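Local coordinates for coelenterazine-binding protein with bound coelenterazine (Renilla muelleri, PDB 2HPS) that binds the luciferin coelenterazine and probably makes it available to luciferase and oxygen only when calcium is bound, at residues 9-14 and 176-181. Residues are numbered along the deposited sequence; the frame is centred on the assembly and turned at random.
Sequences RAYHLR and LANAFY. With CTZ (c2-hydroxy-coelenterazine), chain B.
A single phenol hydroxyl carries almost the whole of this contact: Tyr11 reaches from helix 6-21, the first helix of an EF-hand protein, to the short C-terminal helix 175-180. Its OH donates a hydrogen bond to OD1 of Asn178 at 2.8 Å, and OD1 lies at the ring edge, near the ring plane. Seen from the acceptor, the hydroxyl stands above the amide, 42° out of the carbonyl plane, with ring and amide planes turned 71° apart. With CG anti to the backbone N (chi1 177°), the phenol end of Tyr11 comes nearer to helix 175-180 than its CB does. Beside the bond, CB of Ala177 packs 3.6 Å from Tyr11 OH. Asn178 is gripped at both ends of its amide, since ND2 bonds Glu173, which probably holds the amide in one orientation. The contact thus illustrates how one polar bridge can tie chain ends distant in sequence. Three residues after Asn178, Tyr181 reaches the ligand pocket: coelenterazine C8 stands 3.5 Å above its ring plane, offset toward the rim, and the ring also stacks with Phe167. Replacing Tyr181 by an alanine is likely to leave this face of the ligand core and Phe167 without the ring that packs against them. The backbone O of Phe180 lies 2.8 Å from ligand N7, while the Phe180 ring brings CE1 to 3.4 Å from ligand C27.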
ATOM      1  N   ARG A   9       8.283   4.446 -17.036  1.00 12.68           N
ATOM      2  CA  ARG A   9       6.837   4.601 -16.896  1.00 12.22           C
ATOM      3  C   ARG A   9       6.159   3.228 -16.897  1.00 11.71           C
ATOM      4  O   ARG A   9       5.254   2.980 -16.100  1.00 11.15           O
ATOM      5  CB  ARG A   9       6.251   5.495 -17.987  1.00 12.76           C
ATOM      6  CG  ARG A   9       4.745   5.707 -17.789  1.00 14.11           C
ATOM      7  CD  ARG A   9       4.178   6.693 -18.781  1.00 15.50           C
ATOM      8  NE  ARG A   9       2.738   6.877 -18.565  1.00 14.77           N
ATOM      9  CZ  ARG A   9       2.177   7.683 -17.660  1.00 17.33           C
ATOM     10  NH1 ARG A   9       2.918   8.437 -16.844  1.00 16.89           N
ATOM     11  NH2 ARG A   9       0.852   7.737 -17.575  1.00 15.16           N
ATOM     12  N   ALA A  10       6.617   2.337 -17.780  1.00 11.21           N
ATOM     13  CA  ALA A  10       6.051   0.984 -17.849  1.00 11.01           C
ATOM     14  C   ALA A  10       6.162   0.279 -16.509  1.00 10.64           C
ATOM     15  O   ALA A  10       5.182  -0.286 -16.017  1.00 10.69           O
ATOM     16  CB  ALA A  10       6.751   0.154 -18.948  1.00 10.89           C
ATOM     17  N   TYR A  11       7.351   0.345 -15.906  1.00 11.36           N
ATOM     18  CA  TYR A  11       7.593  -0.354 -14.648  1.00 11.31           C
ATOM     19  C   TYR A  11       6.756   0.268 -13.516  1.00 11.50           C
ATOM     20  O   TYR A  11       6.142  -0.443 -12.725  1.00 10.58           O
ATOM     21  CB  TYR A  11       9.093  -0.344 -14.310  1.00 10.96           C
ATOM     22  CG  TYR A  11       9.381  -0.994 -12.976  1.00 11.56           C
ATOM     23  CD1 TYR A  11       9.131  -2.360 -12.776  1.00 11.85           C
ATOM     24  CD2 TYR A  11       9.818  -0.231 -11.891  1.00 12.04           C
ATOM     25  CE1 TYR A  11       9.358  -2.969 -11.531  1.00 12.34           C
ATOM     26  CE2 TYR A  11      10.038  -0.822 -10.649  1.00 11.78           C
ATOM     27  CZ  TYR A  11       9.803  -2.181 -10.469  1.00 12.45           C
ATOM     28  OH  TYR A  11      10.037  -2.771  -9.248  1.00 13.74           O
ATOM     29  N   HIS A  12       6.731   1.599 -13.456  1.00 11.15           N
ATOM     30  CA  HIS A  12       5.948   2.263 -12.408  1.00 11.07           C
ATOM     31  C   HIS A  12       4.470   1.932 -12.528  1.00 10.72           C
ATOM     32  O   HIS A  12       3.822   1.599 -11.527  1.00 10.43           O
ATOM     33  CB  HIS A  12       6.164   3.774 -12.400  1.00 11.56           C
ATOM     34  CG  HIS A  12       5.734   4.405 -11.120  1.00 11.87           C
ATOM     35  ND1 HIS A  12       4.426   4.765 -10.872  1.00 12.27           N
ATOM     36  CD2 HIS A  12       6.424   4.668  -9.984  1.00 12.95           C
ATOM     37  CE1 HIS A  12       4.333   5.232  -9.637  1.00 13.00           C
ATOM     38  NE2 HIS A  12       5.533   5.200  -9.085  1.00 13.08           N
ATOM     39  N   LEU A  13       3.942   1.949 -13.754  1.00 10.71           N
ATOM     40  CA  LEU A  13       2.534   1.557 -13.945  1.00 11.13           C
ATOM     41  C   LEU A  13       2.266   0.113 -13.550  1.00 11.30           C
ATOM     42  O   LEU A  13       1.179  -0.214 -13.068  1.00 11.81           O
ATOM     43  CB  LEU A  13       2.107   1.765 -15.406  1.00 10.97           C
ATOM     44  CG  LEU A  13       1.927   3.201 -15.891  1.00 11.68           C
ATOM     45  CD1 LEU A  13       1.799   3.217 -17.425  1.00 13.83           C
ATOM     46  CD2 LEU A  13       0.656   3.799 -15.262  1.00 13.13           C
ATOM     47  N   ARG A  14       3.227  -0.766 -13.833  1.00 10.99           N
ATOM     48  CA  ARG A  14       3.133  -2.176 -13.438  1.00 10.70           C
ATOM     49  C   ARG A  14       3.030  -2.316 -11.925  1.00 10.38           C
ATOM     50  O   ARG A  14       2.182  -3.063 -11.424  1.00 10.56           O
ATOM     51  CB  ARG A  14       4.325  -2.963 -13.974  1.00 10.68           C
ATOM     52  CG  ARG A  14       4.235  -4.476 -13.739  1.00 11.36           C
ATOM     53  CD  ARG A  14       5.424  -5.186 -14.434  1.00 11.20           C
ATOM     54  NE  ARG A  14       5.404  -6.626 -14.199  1.00 11.37           N
ATOM     55  CZ  ARG A  14       4.725  -7.511 -14.922  1.00 14.25           C
ATOM     56  NH1 ARG A  14       3.964  -7.110 -15.948  1.00 13.79           N
ATOM     57  NH2 ARG A  14       4.788  -8.813 -14.596  1.00 14.13           N
ATOM     58  N   LEU A 176      12.736  -4.921  -3.190  1.00 14.29           N
ATOM     59  CA  LEU A 176      11.739  -4.461  -2.219  1.00 13.91           C
ATOM     60  C   LEU A 176      10.465  -4.048  -2.938  1.00 13.54           C
ATOM     61  O   LEU A 176       9.354  -4.448  -2.545  1.00 13.62           O
ATOM     62  CB  LEU A 176      12.282  -3.296  -1.377  1.00 14.16           C
ATOM     63  CG  LEU A 176      13.424  -3.657  -0.407  1.00 14.45           C
ATOM     64  CD1 LEU A 176      13.948  -2.402   0.278  1.00 16.70           C
ATOM     65  CD2 LEU A 176      12.945  -4.690   0.620  1.00 15.64           C
ATOM     66  N   ALA A 177      10.619  -3.283  -4.017  1.00 13.69           N
ATOM     67  CA  ALA A 177       9.423  -2.839  -4.760  1.00 13.62           C
ATOM     68  C   ALA A 177       8.728  -4.017  -5.429  1.00 13.68           C
ATOM     69  O   ALA A 177       7.498  -4.052  -5.551  1.00 14.04           O
ATOM     70  CB  ALA A 177       9.791  -1.771  -5.758  1.00 13.32           C
ATOM     71  N   ASN A 178       9.509  -4.997  -5.875  1.00 13.76           N
ATOM     72  CA  ASN A 178       8.945  -6.214  -6.462  1.00 14.02           C
ATOM     73  C   ASN A 178       8.208  -7.116  -5.470  1.00 14.52           C
ATOM     74  O   ASN A 178       7.498  -8.036  -5.888  1.00 14.50           O
ATOM     75  CB  ASN A 178      10.045  -7.033  -7.156  1.00 14.12           C
ATOM     76  CG  ASN A 178      10.461  -6.456  -8.523  1.00 15.49           C
ATOM     77  OD1 ASN A 178       9.839  -5.517  -9.068  1.00 16.03           O
ATOM     78  ND2 ASN A 178      11.530  -7.048  -9.099  1.00 17.21           N
ATOM     79  N   ALA A 179       8.376  -6.855  -4.168  1.00 14.30           N
ATOM     80  CA  ALA A 179       7.814  -7.734  -3.135  1.00 14.75           C
ATOM     81  C   ALA A 179       6.688  -7.109  -2.307  1.00 15.00           C
ATOM     82  O   ALA A 179       5.834  -7.835  -1.781  1.00 15.41           O
ATOM     83  CB  ALA A 179       8.908  -8.221  -2.207  1.00 15.65           C
ATOM     84  N   PHE A 180       6.707  -5.780  -2.186  1.00 14.61           N
ATOM     85  CA  PHE A 180       5.822  -5.049  -1.253  1.00 14.21           C
ATOM     86  C   PHE A 180       4.339  -5.387  -1.421  1.00 14.48           C
ATOM     87  O   PHE A 180       3.626  -5.580  -0.414  1.00 14.75           O
ATOM     88  CB  PHE A 180       6.052  -3.538  -1.394  1.00 14.24           C
ATOM     89  CG  PHE A 180       5.402  -2.678  -0.309  1.00 14.50           C
ATOM     90  CD1 PHE A 180       5.315  -3.113   1.010  1.00 16.52           C
ATOM     91  CD2 PHE A 180       4.945  -1.386  -0.618  1.00 14.56           C
ATOM     92  CE1 PHE A 180       4.725  -2.298   1.989  1.00 15.24           C
ATOM     93  CE2 PHE A 180       4.369  -0.570   0.356  1.00 16.34           C
ATOM     94  CZ  PHE A 180       4.259  -1.025   1.665  1.00 14.82           C
ATOM     95  N   TYR A 181       3.895  -5.424  -2.685  1.00 13.43           N
ATOM     96  CA  TYR A 181       2.532  -5.795  -3.046  1.00 13.86           C
ATOM     97  C   TYR A 181       2.465  -7.157  -3.749  1.00 13.74           C
ATOM     98  O   TYR A 181       1.541  -7.430  -4.547  1.00 14.55           O
ATOM     99  CB  TYR A 181       1.917  -4.685  -3.909  1.00 14.04           C
ATOM    100  CG  TYR A 181       1.319  -3.576  -3.079  1.00 14.58           C
ATOM    101  CD1 TYR A 181      -0.030  -3.600  -2.720  1.00 16.31           C
ATOM    102  CD2 TYR A 181       2.109  -2.507  -2.630  1.00 16.35           C
ATOM    103  CE1 TYR A 181      -0.582  -2.588  -1.956  1.00 17.84           C
ATOM    104  CE2 TYR A 181       1.555  -1.478  -1.855  1.00 16.64           C
ATOM    105  CZ  TYR A 181       0.206  -1.538  -1.531  1.00 16.89           C
ATOM    106  OH  TYR A 181      -0.354  -0.536  -0.766  1.00 20.55           O
TER
HETATM  107  N1  CTZ B 187      -1.677  -3.358   1.150  1.00 13.65           N
HETATM  108  C2  CTZ B 187      -2.999  -3.609   0.948  1.00 13.29           C
HETATM  109  C3  CTZ B 187      -2.989  -4.950   0.359  1.00 12.47           C
HETATM  110  N4  CTZ B 187      -1.749  -5.420   0.252  1.00 13.91           N
HETATM  111  C5  CTZ B 187      -1.273  -6.587  -0.229  1.00 11.67           C
HETATM  112  C6  CTZ B 187       0.109  -6.792  -0.239  1.00 12.38           C
HETATM  113  N7  CTZ B 187       0.958  -5.853   0.232  1.00 12.96           N
HETATM  114  C8  CTZ B 187       0.511  -4.679   0.731  1.00 13.70           C
HETATM  115  C9  CTZ B 187      -0.952  -4.443   0.724  1.00 12.94           C
HETATM  116  C10 CTZ B 187      -4.152  -2.685   1.258  1.00 13.68           C
HETATM  117  C11 CTZ B 187      -3.976  -1.467   0.386  1.00 13.90           C
HETATM  118  C12 CTZ B 187      -3.672  -0.240   0.974  1.00 13.04           C
HETATM  119  C13 CTZ B 187      -3.489   0.898   0.199  1.00 16.02           C
HETATM  120  C14 CTZ B 187      -3.623   0.790  -1.189  1.00 16.20           C
HETATM  121  C15 CTZ B 187      -3.919  -0.442  -1.791  1.00 15.55           C
HETATM  122  C16 CTZ B 187      -4.097  -1.579  -0.999  1.00 14.78           C
HETATM  123  O17 CTZ B 187      -3.441   1.899  -1.949  1.00 16.86           O
HETATM  124  O18 CTZ B 187      -4.027  -5.617  -0.026  1.00 13.35           O
HETATM  125  C19 CTZ B 187       0.644  -8.080  -0.736  1.00 12.99           C
HETATM  126  C20 CTZ B 187       0.045  -8.761  -1.798  1.00 11.75           C
HETATM  127  C21 CTZ B 187       0.568  -9.978  -2.231  1.00 13.48           C
HETATM  128  C22 CTZ B 187       1.686 -10.531  -1.591  1.00 12.43           C
HETATM  129  C23 CTZ B 187       2.281  -9.872  -0.524  1.00 13.74           C
HETATM  130  C24 CTZ B 187       1.758  -8.647  -0.092  1.00 14.40           C
HETATM  131  O25 CTZ B 187       2.168 -11.724  -2.033  1.00 12.87           O
HETATM  132  C26 CTZ B 187       1.432  -3.589   1.247  1.00 13.73           C
HETATM  133  C27 CTZ B 187       1.764  -3.870   2.689  1.00 15.55           C
HETATM  134  C28 CTZ B 187       1.330  -3.027   3.712  1.00 17.71           C
HETATM  135  C29 CTZ B 187       1.667  -3.326   5.033  1.00 17.01           C
HETATM  136  C30 CTZ B 187       2.420  -4.475   5.320  1.00 15.99           C
HETATM  137  C31 CTZ B 187       2.865  -5.308   4.294  1.00 16.54           C
HETATM  138  C32 CTZ B 187       2.540  -4.999   2.971  1.00 16.58           C